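Flagella basal body P-ring formation protein FlgA (Salmonella typhimurium, PDB 3TEE) takes part in assembly of the flagellar P-ring in the periplasm, where it may act as a chaperone or modulator for the ring protein FlgI. Local coordinates at residues A[52-57]-A[65-70]. Sequence-based numbering, arbitrary orientation.
Sequences NVNVVA and YLQVNV
Val53 and Val68 face each other as a hydrogen-bonded antiparallel pair, with Val53 N 2.9 Å from Val68 O and Val68 N 3.0 Å from Val53 O. The next hydrogen-bonded pair, towards the turn, is Val55 with Leu66, which repeats the exchange, and Val55 O takes the Leu66 N proton at 2.7 Å. These four bonds hold together the beta hairpin of strands 53-59 and 62-79.

On the face carrying these four residues the packing is apolar. Val53 CG2 and Val68 CG2 meet at 3.5 Å, each methyl lying between its own backbone N and carbonyl carbon (CG1 beside N, chi1 -60° and -58°), and Val53 CG2 also reaches Val70 CG2. Val55 CG2 leans diagonally on the same Val68 methyl at 4.0 Å, so Val68 links the two bonded pairs. Towards the hairpin turn, Ala57 CB rests on Leu66 CD1.

The reverse face is more polar. Asn69 extends its carboxamide anti to the backbone N (chi1 176°) and gives an ND2 proton to Asn52 OD1 at 3.0 Å. The donor lies well above the acceptor's carbonyl plane, while the oxygen stays close to the plane of the Asn69 amide; a glycerol, probably from the crystallisation liquor, accepts a second bond from ND2. Asn54 and Gln67 run side by side with nearly coplanar amides, touching through Asn54 OD1 and Gln67 CG without a hydrogen bond. Beyond them Val56 CG2 sits obliquely against the Tyr65 ring, 3.9 Å from CD1.

Strand 62-79 also pairs with strand 21-26, and strand 53-59 with strand 40-42, which places this hairpin inside an antiparallel sheet. Phe11 of helix 2-14 packs on its valine face, touching Val53, Val55, Val68 and Val70, with Phe41 of strand 40-42 against Val55 and Ala57.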
# COMPACT_ATOMS: atom_id res chain seq x y z
N ASN A 52 4.88 -18.32 10.95
CA ASN A 52 4.89 -19.72 10.55
C ASN A 52 4.92 -19.83 9.05
O ASN A 52 3.96 -19.47 8.36
CB ASN A 52 3.71 -20.49 11.17
CG ASN A 52 3.76 -20.53 12.67
OD1 ASN A 52 4.81 -20.72 13.28
ND2 ASN A 52 2.63 -20.27 13.29
N VAL A 53 6.06 -20.24 8.51
CA VAL A 53 6.19 -20.30 7.06
C VAL A 53 6.66 -21.67 6.59
O VAL A 53 7.27 -22.42 7.35
CB VAL A 53 7.07 -19.16 6.47
CG1 VAL A 53 6.51 -17.76 6.80
CG2 VAL A 53 8.52 -19.27 6.94
N ASN A 54 6.43 -21.97 5.31
CA ASN A 54 6.90 -23.21 4.74
C ASN A 54 8.11 -22.88 3.87
O ASN A 54 8.08 -21.91 3.11
CB ASN A 54 5.80 -23.90 3.90
CG ASN A 54 4.58 -24.29 4.73
OD1 ASN A 54 4.68 -24.90 5.80
ND2 ASN A 54 3.40 -23.92 4.26
N VAL A 55 9.18 -23.65 4.02
CA VAL A 55 10.39 -23.47 3.22
C VAL A 55 10.65 -24.74 2.45
O VAL A 55 10.71 -25.81 3.05
CB VAL A 55 11.62 -23.12 4.10
CG1 VAL A 55 12.92 -23.09 3.28
CG2 VAL A 55 11.41 -21.80 4.83
N VAL A 56 10.89 -24.62 1.14
CA VAL A 56 11.27 -25.74 0.30
C VAL A 56 12.80 -25.80 0.38
O VAL A 56 13.47 -24.78 0.22
CB VAL A 56 10.74 -25.61 -1.15
CG1 VAL A 56 11.30 -26.74 -2.03
CG2 VAL A 56 9.21 -25.64 -1.16
N ALA A 57 13.35 -26.98 0.70
CA ALA A 57 14.80 -27.17 0.78
C ALA A 57 15.15 -28.27 -0.19
O ALA A 57 14.69 -29.41 -0.05
CB ALA A 57 15.21 -27.55 2.20
N TYR A 65 9.90 -30.21 2.47
CA TYR A 65 8.98 -29.13 2.83
C TYR A 65 9.19 -28.91 4.32
O TYR A 65 8.77 -29.73 5.14
CB TYR A 65 7.50 -29.51 2.58
CG TYR A 65 7.08 -29.75 1.15
CD1 TYR A 65 7.68 -29.06 0.09
CD2 TYR A 65 6.01 -30.60 0.85
CE1 TYR A 65 7.27 -29.25 -1.23
CE2 TYR A 65 5.57 -30.77 -0.47
CZ TYR A 65 6.21 -30.11 -1.50
OH TYR A 65 5.79 -30.30 -2.80
N LEU A 66 9.91 -27.84 4.67
CA LEU A 66 10.19 -27.55 6.06
C LEU A 66 9.19 -26.58 6.63
O LEU A 66 8.74 -25.67 5.93
CB LEU A 66 11.63 -27.01 6.26
CG LEU A 66 12.79 -27.78 5.58
CD1 LEU A 66 14.10 -27.09 5.85
CD2 LEU A 66 12.86 -29.27 6.06
N GLN A 67 8.82 -26.76 7.90
CA GLN A 67 7.93 -25.82 8.56
C GLN A 67 8.79 -25.12 9.57
O GLN A 67 9.48 -25.76 10.37
CB GLN A 67 6.75 -26.52 9.26
CG GLN A 67 5.77 -27.22 8.30
CD GLN A 67 4.66 -27.86 9.10
OE1 GLN A 67 4.88 -28.75 9.93
NE2 GLN A 67 3.45 -27.35 8.92
N VAL A 68 8.85 -23.79 9.48
CA VAL A 68 9.69 -23.01 10.39
C VAL A 68 8.86 -21.88 11.00
O VAL A 68 7.89 -21.42 10.40
CB VAL A 68 11.00 -22.45 9.75
CG1 VAL A 68 11.89 -23.55 9.17
CG2 VAL A 68 10.70 -21.38 8.71
N ASN A 69 9.28 -21.41 12.14
CA ASN A 69 8.72 -20.22 12.75
C ASN A 69 9.84 -19.16 12.67
O ASN A 69 10.98 -19.41 13.07
CB ASN A 69 8.29 -20.45 14.20
CG ASN A 69 7.81 -19.15 14.83
OD1 ASN A 69 8.54 -18.46 15.52
ND2 ASN A 69 6.62 -18.71 14.46
N VAL A 70 9.51 -18.00 12.12
CA VAL A 70 10.49 -16.92 11.98
C VAL A 70 10.05 -15.73 12.83
O VAL A 70 9.05 -15.08 12.54
CB VAL A 70 10.69 -16.52 10.49
CG1 VAL A 70 11.70 -15.38 10.34
CG2 VAL A 70 11.08 -17.73 9.64